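Local coordinates for protein dihydrodipicolinate synthase (Bacillus anthracis, PDB 1XKY) that probably condenses pyruvate with aspartate semialdehyde in lysine biosynthesis, acting as a TIM-barrel dihydrodipicolinate synthase, at residues I16-V21 with N40-N45; L201-M206 with K238-L243; G222-E227 with H244-R249. One frame throughout, in Å; residues are numbered along the deposited sequence.

Interaction 1. Residues I16-V21 with N40-N45; sequences IATAMV and NYLIDN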
loop_
_atom_site.group_PDB
_atom_site.type_symbol
_atom_site.label_atom_id
_atom_site.label_comp_id
_atom_site.label_asym_id
_atom_site.label_seq_id
_atom_site.Cartn_x
_atom_site.Cartn_y
_atom_site.Cartn_z
ATOM N N ILE A 16 10.318 -21.782 20.124
ATOM C CA ILE A 16 10.938 -20.448 20.131
ATOM C C ILE A 16 12.379 -20.468 19.610
ATOM O O ILE A 16 13.332 -20.579 20.383
ATOM C CB ILE A 16 10.934 -19.804 21.532
ATOM C CG1 ILE A 16 9.523 -19.843 22.146
ATOM C CG2 ILE A 16 11.445 -18.350 21.439
ATOM C CD1 ILE A 16 9.430 -19.303 23.551
ATOM N N ALA A 17 12.529 -20.357 18.293
ATOM C CA ALA A 17 13.834 -20.067 17.708
ATOM C C ALA A 17 14.109 -18.585 17.905
ATOM O O ALA A 17 13.190 -17.765 17.876
ATOM C CB ALA A 17 13.874 -20.442 16.232
ATOM N N THR A 18 15.365 -18.238 18.152
ATOM C CA THR A 18 15.722 -16.862 18.398
ATOM C C THR A 18 16.673 -16.374 17.325
ATOM O O THR A 18 17.694 -17.025 17.037
ATOM C CB THR A 18 16.325 -16.663 19.806
ATOM O OG1 THR A 18 15.331 -16.979 20.786
ATOM C CG2 THR A 18 16.789 -15.229 20.006
ATOM N N ALA A 19 16.288 -15.243 16.725
ATOM C CA ALA A 19 17.090 -14.516 15.748
ATOM C C ALA A 19 18.120 -13.684 16.489
ATOM O O ALA A 19 17.904 -12.506 16.777
ATOM C CB ALA A 19 16.199 -13.617 14.889
ATOM N N MET A 20 19.252 -14.308 16.782
ATOM C CA MET A 20 20.214 -13.757 17.724
ATOM C C MET A 20 20.975 -12.558 17.177
ATOM O O MET A 20 21.474 -12.587 16.056
ATOM C CB MET A 20 21.217 -14.835 18.133
ATOM C CG MET A 20 21.990 -14.498 19.367
ATOM S SD MET A 20 23.200 -15.760 19.764
ATOM C CE MET A 20 24.340 -15.607 18.401
ATOM N N VAL A 21 21.082 -11.515 17.996
ATOM C CA VAL A 21 21.965 -10.394 17.708
ATOM C C VAL A 21 23.432 -10.836 17.712
ATOM O O VAL A 21 23.797 -11.851 18.311
ATOM C CB VAL A 21 21.758 -9.200 18.707
ATOM C CG1 VAL A 21 20.328 -8.701 18.645
ATOM C CG2 VAL A 21 22.144 -9.589 20.149
ATOM N N ASN A 40 24.362 -18.633 26.149
ATOM C CA ASN A 40 23.976 -19.333 27.385
ATOM C C ASN A 40 22.726 -18.745 28.032
ATOM O O ASN A 40 21.841 -19.486 28.500
ATOM C CB ASN A 40 25.145 -19.356 28.369
ATOM C CG ASN A 40 26.204 -20.363 27.968
ATOM O OD1 ASN A 40 25.890 -21.518 27.680
ATOM N ND2 ASN A 40 27.455 -19.933 27.936
ATOM N N TYR A 41 22.658 -17.416 28.038
ATOM C CA TYR A 41 21.469 -16.715 28.512
ATOM C C TYR A 41 20.205 -17.161 27.753
ATOM O O TYR A 41 19.185 -17.524 28.364
ATOM C CB TYR A 41 21.657 -15.194 28.414
ATOM C CG TYR A 41 20.356 -14.446 28.637
ATOM C CD1 TYR A 41 19.921 -14.135 29.923
ATOM C CD2 TYR A 41 19.542 -14.103 27.563
ATOM C CE1 TYR A 41 18.711 -13.477 30.135
ATOM C CE2 TYR A 41 18.334 -13.436 27.758
ATOM C CZ TYR A 41 17.917 -13.128 29.046
ATOM O OH TYR A 41 16.709 -12.470 29.240
ATOM N N LEU A 42 20.270 -17.154 26.426
ATOM C CA LEU A 42 19.097 -17.512 25.616
ATOM C C LEU A 42 18.617 -18.928 25.912
ATOM O O LEU A 42 17.425 -19.153 26.131
ATOM C CB LEU A 42 19.384 -17.347 24.119
ATOM C CG LEU A 42 19.609 -15.897 23.665
ATOM C CD1 LEU A 42 20.036 -15.871 22.198
ATOM C CD2 LEU A 42 18.379 -15.045 23.907
ATOM N N ILE A 43 19.553 -19.871 25.949
ATOM C CA ILE A 43 19.221 -21.267 26.206
ATOM C C ILE A 43 18.549 -21.470 27.582
ATOM O O ILE A 43 17.656 -22.307 27.708
ATOM C CB ILE A 43 20.457 -22.182 26.008
ATOM C CG1 ILE A 43 20.866 -22.187 24.525
ATOM C CG2 ILE A 43 20.170 -23.603 26.471
ATOM C CD1 ILE A 43 22.206 -22.865 24.243
ATOM N N ASP A 44 18.948 -20.685 28.580
ATOM C CA ASP A 44 18.321 -20.734 29.915
ATOM C C ASP A 44 17.049 -19.899 30.029
ATOM O O ASP A 44 16.388 -19.921 31.071
ATOM C CB ASP A 44 19.303 -20.263 30.988
ATOM C CG ASP A 44 20.507 -21.175 31.123
ATOM O OD1 ASP A 44 20.438 -22.350 30.697
ATOM O OD2 ASP A 44 21.534 -20.700 31.654
ATOM N N ASN A 45 16.704 -19.179 28.959
ATOM C CA ASN A 45 15.531 -18.311 28.937
ATOM C C ASN A 45 14.549 -18.649 27.805
ATOM O O ASN A 45 13.989 -17.765 27.171
ATOM C CB ASN A 45 15.980 -16.844 28.890
ATOM C CG ASN A 45 16.459 -16.347 30.241
ATOM O OD1 ASN A 45 15.662 -15.849 31.031
ATOM N ND2 ASN A 45 17.749 -16.515 30.531
#

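Interaction 2. Residues L201-M206 with K238-L243; sequences LTLPAM and KKAQKL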
loop_
_atom_site.group_PDB
_atom_site.type_symbol
_atom_site.label_atom_id
_atom_site.label_comp_id
_atom_site.label_asym_id
_atom_site.label_seq_id
_atom_site.Cartn_x
_atom_site.Cartn_y
_atom_site.Cartn_z
ATOM N N LEU A 201 2.462 -12.036 16.147
ATOM C CA LEU A 201 1.607 -13.049 15.543
ATOM C C LEU A 201 1.790 -14.463 16.078
ATOM O O LEU A 201 1.125 -15.375 15.596
ATOM C CB LEU A 201 1.791 -13.061 14.022
ATOM C CG LEU A 201 1.327 -11.780 13.327
ATOM C CD1 LEU A 201 1.356 -11.964 11.809
ATOM C CD2 LEU A 201 -0.060 -11.365 13.796
ATOM N N THR A 202 2.669 -14.662 17.060
ATOM C CA THR A 202 2.940 -16.020 17.562
ATOM C C THR A 202 1.643 -16.783 17.873
ATOM O O THR A 202 1.404 -17.879 17.342
ATOM C CB THR A 202 3.819 -15.992 18.828
ATOM O OG1 THR A 202 5.060 -15.327 18.547
ATOM C CG2 THR A 202 4.093 -17.410 19.327
ATOM N N LEU A 203 0.805 -16.186 18.716
ATOM C CA LEU A 203 -0.418 -16.844 19.182
ATOM C C LEU A 203 -1.437 -17.121 18.057
ATOM O O LEU A 203 -1.835 -18.265 17.867
ATOM C CB LEU A 203 -1.050 -16.072 20.356
ATOM C CG LEU A 203 -1.415 -16.942 21.561
ATOM C CD1 LEU A 203 -0.211 -17.787 22.025
ATOM C CD2 LEU A 203 -1.951 -16.099 22.715
ATOM N N PRO A 204 -1.848 -16.084 17.300
ATOM C CA PRO A 204 -2.755 -16.355 16.181
ATOM C C PRO A 204 -2.173 -17.275 15.095
ATOM O O PRO A 204 -2.919 -18.030 14.480
ATOM C CB PRO A 204 -3.068 -14.956 15.624
ATOM C CG PRO A 204 -1.969 -14.079 16.108
ATOM C CD PRO A 204 -1.557 -14.644 17.437
ATOM N N ALA A 205 -0.862 -17.222 14.867
ATOM C CA ALA A 205 -0.217 -18.142 13.925
ATOM C C ALA A 205 -0.273 -19.596 14.429
ATOM O O ALA A 205 -0.594 -20.513 13.679
ATOM C CB ALA A 205 1.221 -17.726 13.671
ATOM N N MET A 206 0.041 -19.795 15.700
ATOM C CA MET A 206 -0.069 -21.115 16.306
ATOM C C MET A 206 -1.526 -21.614 16.325
ATOM O O MET A 206 -1.774 -22.799 16.110
ATOM C CB MET A 206 0.563 -21.118 17.701
ATOM C CG MET A 206 2.087 -20.993 17.630
ATOM S SD MET A 206 2.905 -21.106 19.220
ATOM C CE MET A 206 2.838 -22.871 19.486
ATOM N N LYS A 238 -7.173 -17.269 28.693
ATOM C CA LYS A 238 -7.165 -16.011 29.436
ATOM C C LYS A 238 -5.739 -15.582 29.776
ATOM O O LYS A 238 -5.335 -14.460 29.468
ATOM C CB LYS A 238 -8.020 -16.116 30.703
ATOM C CG LYS A 238 -9.504 -16.401 30.402
ATOM C CD LYS A 238 -10.321 -15.128 30.218
ATOM C CE LYS A 238 -11.186 -14.846 31.448
ATOM N NZ LYS A 238 -12.316 -15.819 31.541
ATOM N N LYS A 239 -4.978 -16.474 30.405
ATOM C CA LYS A 239 -3.567 -16.195 30.676
ATOM C C LYS A 239 -2.747 -16.055 29.380
ATOM O O LYS A 239 -1.900 -15.174 29.282
ATOM C CB LYS A 239 -2.932 -17.258 31.579
ATOM C CG LYS A 239 -1.540 -16.838 32.064
ATOM C CD LYS A 239 -0.880 -17.842 32.963
ATOM C CE LYS A 239 0.446 -17.296 33.485
ATOM N NZ LYS A 239 1.012 -18.118 34.601
ATOM N N ALA A 240 -2.981 -16.923 28.400
ATOM C CA ALA A 240 -2.258 -16.819 27.125
ATOM C C ALA A 240 -2.474 -15.431 26.512
ATOM O O ALA A 240 -1.531 -14.795 26.049
ATOM C CB ALA A 240 -2.696 -17.914 26.154
ATOM N N GLN A 241 -3.717 -14.958 26.551
ATOM C CA GLN A 241 -4.065 -13.639 26.015
ATOM C C GLN A 241 -3.407 -12.505 26.811
ATOM O O GLN A 241 -2.996 -11.510 26.227
ATOM C CB GLN A 241 -5.593 -13.468 25.941
ATOM C CG GLN A 241 -6.229 -14.278 24.799
ATOM C CD GLN A 241 -7.719 -14.564 24.985
ATOM O OE1 GLN A 241 -8.372 -13.962 25.833
ATOM N NE2 GLN A 241 -8.255 -15.487 24.185
ATOM N N LYS A 242 -3.286 -12.670 28.128
ATOM C CA LYS A 242 -2.629 -11.678 28.977
ATOM C C LYS A 242 -1.150 -11.507 28.601
ATOM O O LYS A 242 -0.651 -10.379 28.498
ATOM C CB LYS A 242 -2.763 -12.069 30.450
ATOM C CG LYS A 242 -2.269 -11.030 31.439
ATOM C CD LYS A 242 -2.173 -11.626 32.837
ATOM C CE LYS A 242 -1.734 -10.593 33.861
ATOM N NZ LYS A 242 -2.856 -9.691 34.232
ATOM N N LEU A 243 -0.461 -12.624 28.384
ATOM C CA LEU A 243 0.962 -12.601 28.013
ATOM C C LEU A 243 1.160 -12.177 26.554
ATOM O O LEU A 243 2.154 -11.521 26.223
ATOM C CB LEU A 243 1.612 -13.962 28.291
ATOM C CG LEU A 243 1.837 -14.252 29.785
ATOM C CD1 LEU A 243 2.048 -15.721 30.039
ATOM C CD2 LEU A 243 3.018 -13.438 30.310
#

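Interaction 3. Residues G222-E227 with H244-R249; sequences GNEMQE and HQLLVR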
loop_
_atom_site.group_PDB
_atom_site.type_symbol
_atom_site.label_atom_id
_atom_site.label_comp_id
_atom_site.label_asym_id
_atom_site.label_seq_id
_atom_site.Cartn_x
_atom_site.Cartn_y
_atom_site.Cartn_z
ATOM N N GLY A 222 11.769 -14.058 26.863
ATOM C CA GLY A 222 11.697 -15.462 26.485
ATOM C C GLY A 222 10.917 -16.312 27.474
ATOM O O GLY A 222 10.143 -17.174 27.064
ATOM N N ASN A 223 11.112 -16.082 28.775
ATOM C CA ASN A 223 10.395 -16.888 29.776
ATOM C C ASN A 223 8.890 -16.625 29.697
ATOM O O ASN A 223 8.087 -17.554 29.810
ATOM C CB ASN A 223 10.915 -16.647 31.200
ATOM C CG ASN A 223 12.297 -17.266 31.452
ATOM O OD1 ASN A 223 12.707 -18.222 30.794
ATOM N ND2 ASN A 223 13.005 -16.726 32.432
ATOM N N GLU A 224 8.524 -15.361 29.491
ATOM C CA GLU A 224 7.120 -14.964 29.339
ATOM C C GLU A 224 6.476 -15.628 28.107
ATOM O O GLU A 224 5.356 -16.151 28.182
ATOM C CB GLU A 224 6.993 -13.445 29.252
ATOM C CG GLU A 224 7.276 -12.701 30.575
ATOM C CD GLU A 224 8.762 -12.488 30.887
ATOM O OE1 GLU A 224 9.637 -13.019 30.179
ATOM O OE2 GLU A 224 9.055 -11.792 31.880
ATOM N N MET A 225 7.196 -15.626 26.990
ATOM C CA MET A 225 6.737 -16.279 25.760
ATOM C C MET A 225 6.602 -17.792 25.936
ATOM O O MET A 225 5.682 -18.400 25.404
ATOM C CB MET A 225 7.705 -15.993 24.608
ATOM C CG MET A 225 7.770 -14.541 24.195
ATOM S SD MET A 225 9.040 -14.231 22.960
ATOM C CE MET A 225 8.402 -15.212 21.601
ATOM N N GLN A 226 7.530 -18.393 26.680
ATOM C CA GLN A 226 7.460 -19.819 26.994
ATOM C C GLN A 226 6.175 -20.139 27.778
ATOM O O GLN A 226 5.462 -21.091 27.455
ATOM C CB GLN A 226 8.704 -20.230 27.778
ATOM C CG GLN A 226 8.809 -21.702 28.107
ATOM C CD GLN A 226 10.124 -22.028 28.783
ATOM O OE1 GLN A 226 10.334 -21.705 29.956
ATOM N NE2 GLN A 226 11.021 -22.650 28.049
ATOM N N GLU A 227 5.875 -19.328 28.790
ATOM C CA GLU A 227 4.655 -19.505 29.589
ATOM C C GLU A 227 3.395 -19.232 28.758
ATOM O O GLU A 227 2.387 -19.903 28.930
ATOM C CB GLU A 227 4.691 -18.584 30.820
ATOM C CG GLU A 227 3.465 -18.667 31.738
ATOM C CD GLU A 227 3.454 -19.880 32.655
ATOM O OE1 GLU A 227 2.427 -20.101 33.330
ATOM O OE2 GLU A 227 4.451 -20.615 32.711
ATOM N N HIS A 244 0.214 -12.546 25.695
ATOM C CA HIS A 244 0.179 -12.079 24.310
ATOM C C HIS A 244 0.166 -10.554 24.241
ATOM O O HIS A 244 0.847 -9.966 23.419
ATOM C CB HIS A 244 -1.047 -12.666 23.587
ATOM C CG HIS A 244 -1.345 -12.036 22.263
ATOM N ND1 HIS A 244 -0.593 -12.273 21.131
ATOM C CD2 HIS A 244 -2.333 -11.187 21.889
ATOM C CE1 HIS A 244 -1.103 -11.593 20.118
ATOM N NE2 HIS A 244 -2.155 -10.922 20.554
ATOM N N GLN A 245 -0.617 -9.929 25.111
ATOM C CA GLN A 245 -0.688 -8.473 25.177
ATOM C C GLN A 245 0.669 -7.841 25.514
ATOM O O GLN A 245 1.069 -6.846 24.902
ATOM C CB GLN A 245 -1.783 -8.048 26.161
ATOM C CG GLN A 245 -3.166 -8.212 25.544
ATOM C CD GLN A 245 -4.300 -8.237 26.548
ATOM O OE1 GLN A 245 -5.436 -8.589 26.202
ATOM N NE2 GLN A 245 -4.010 -7.870 27.787
ATOM N N LEU A 246 1.372 -8.444 26.465
ATOM C CA LEU A 246 2.727 -8.037 26.827
ATOM C C LEU A 246 3.685 -8.205 25.646
ATOM O O LEU A 246 4.450 -7.301 25.338
ATOM C CB LEU A 246 3.225 -8.867 28.017
ATOM C CG LEU A 246 4.649 -8.586 28.522
ATOM C CD1 LEU A 246 4.753 -7.173 29.044
ATOM C CD2 LEU A 246 5.040 -9.587 29.602
ATOM N N LEU A 247 3.634 -9.364 24.998
ATOM C CA LEU A 247 4.509 -9.670 23.869
ATOM C C LEU A 247 4.377 -8.616 22.765
ATOM O O LEU A 247 5.381 -8.087 22.278
ATOM C CB LEU A 247 4.205 -11.073 23.331
ATOM C CG LEU A 247 4.980 -11.580 22.105
ATOM C CD1 LEU A 247 6.480 -11.456 22.296
ATOM C CD2 LEU A 247 4.591 -13.022 21.843
ATOM N N VAL A 248 3.137 -8.284 22.415
ATOM C CA VAL A 248 2.843 -7.291 21.372
ATOM C C VAL A 248 3.410 -5.922 21.743
ATOM O O VAL A 248 4.038 -5.254 20.921
ATOM C CB VAL A 248 1.311 -7.162 21.121
ATOM C CG1 VAL A 248 0.995 -5.972 20.211
ATOM C CG2 VAL A 248 0.754 -8.449 20.525
ATOM N N ARG A 249 3.185 -5.527 22.987
ATOM C CA ARG A 249 3.646 -4.247 23.514
ATOM C C ARG A 249 5.173 -4.174 23.483
ATOM O O ARG A 249 5.758 -3.221 22.954
ATOM C CB ARG A 249 3.147 -4.100 24.950
ATOM C CG ARG A 249 3.122 -2.702 25.482
ATOM C CD ARG A 249 2.045 -2.576 26.558
ATOM N NE ARG A 249 2.252 -3.508 27.667
ATOM C CZ ARG A 249 3.185 -3.355 28.604
ATOM N NH1 ARG A 249 4.024 -2.326 28.564
ATOM N NH2 ARG A 249 3.294 -4.243 29.582
#

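Interaction 1. Residues I16-V21 with N40-N45
Leu42 reaches from helix 32-44 to Thr18 and Met20, pinning the helix of a right-handed beta-alpha-beta unit to the strand that precedes it. The strand, 16-19, is the first of the eight parallel strands of the TIM barrel, and the helix leads on to its neighbour, strand 49-52.

The apolar part of the contact converges on one methyl group. CD1 of Leu42 lies 3.7 Å from CG of Met20, and its distance to the CG2 methyl of Thr18 is 4.0 Å. One methyl thus meets both Thr18 on the strand and Met20 two residues further along. Met20 offers the flank of its chain: CG does the main touching, while SD, 4.0 Å from Leu42 CD1, adds a softer second surface before the chain bends at chi3. Leucine suits the buried inner side of the helix, and a flexible methionine packs beside it and also touches Leu38 and Val39, earlier on the same helix as Leu42.

Thr18 divides its work between two kinds of contact. With CG2 trans to the backbone nitrogen (chi1 of OG1 -64°), the methyl is presented to Leu42 while the hydroxyl is turned aside. There OG1 hydrogen-bonds to the hydroxyls of Thr47 and Ser218, so this buried polar atom is satisfied from the start of the next loop and from helix 218-234.

Within the helical segment, the Asn45 side chain folds back on the preceding turn. Its ND2 donates to Tyr41 O over 2.8 Å, nearly straight at 166°, with the acceptor almost in the amide plane of Asn45. The same ND2 stands 3.2 Å above the plane of the Tyr41 ring, displaced toward the rim.

Interaction 2. Residues L201-M206 with K238-L243
Leu203 bridges the gap to Ala240 almost alone. It joins the short helix 202-207, which follows barrel strand 193-196, to the long helix 237-253, which comes after the last barrel strand and helix 218-234. The two CA atoms are 8.2 Å apart, a spacing that a leucine can span when an alanine faces it.

The apolar contact is carried by the CD2 branch of Leu203. It packs 4.0 Å from the CB of Ala240 and also rests on that residue's backbone, with Leu203 CD2 3.6 Å from Ala240 O. The small methyl of alanine leaves the helix surface low enough for the leucine tip to meet the carbonyl as well. To place CD2 there, Leu203 takes a chi1 of -131°, away from the usual staggered positions.

No hydrogen bond crosses between the two segments. Ala205 N reaches Leu201 O at 2.8 Å, and Pro204 fits just before it, since the first turn of a helix asks no N-H of its residues. Thr202 OG1 bonds to the backbone of Asp199. On the long helix, the exposed Lys238 and Lys242 suit a surface facing solvent, whereas Lys239 pairs with Glu227. Gln241, at the margin of the contact, sends NE2 to the carbonyl of Ala207 of the second subunit and packs on that subunit's Met206.

Among its neighbours, Leu203 is further enclosed by Met228 and Phe232 of helix 218-234 and by His244. Behind it, Leu201 and Ala205 lean on Ser196 of strand 193-196, and Pro204 meets Pro204 of the second subunit.

Interaction 3. Residues G222-E227 with H244-R249
Glu227 OE1 forms a salt bridge with Lys239 NZ, tying helix 218-234 to helix 237-253, the two successive helices that follow the last barrel strand. Lys239 lies about a turn before 244-249 on helix 237-253; between 222-227 and 244-249 themselves the meeting is apolar.

Met225 and Leu247 make the tightest of these contacts and lie where the segments come nearest, their CA atoms 7.2 Å apart. The two side chains cross at about a right angle. CD1 of Leu247 sits equally near CG and SD of Met225, 3.8 Å from each, so the methyl rests against the bend of the methionine chain. With CG opposite its own backbone nitrogen (chi1 178°), Leu247 brings CD1 to the methionine. Methionine, pliable and polarisable, moulds itself to a branched leucine and also touches Ile213 and Ser215 of strand 212-215.

Beside this pair, the buried Leu246 lays CD2 against the CG methylene of the partly exposed Glu224 at 4.0 Å. The glutamate chain then turns at chi2 (81°), which takes its carboxylate farther from the leucine. On another side of helix 237-253, His244 NE2 hydrogen-bonds to Thr182 of the second subunit.

The chemistry implies a join made by shape: sulfur and methyl groups fit together at its buried centre, and Glu224 lends its CG methylene while its carboxylate stays farther off.

From the N terminus, interaction 1 closes first: an 18-residue loop brings helix 32-44 back against the opening barrel strand. Interactions 2 and 3 come later, closing loops of 31 and 16 residues, and they cross, since their segments alternate along the chain as 201-206, 222-227, 238-243 and 244-249. Both use helix 237-253, which interaction 2 ties to helix 202-207 and interaction 3 to helix 218-234. They touch, for example through Leu203 on His244, and both reach the second subunit. Interaction 1 touches interaction 3 where Ile16 packs on Met225 and Asn45 meets Asn223, so the first and last parts of the barrel adjoin; interactions 1 and 2 do not touch.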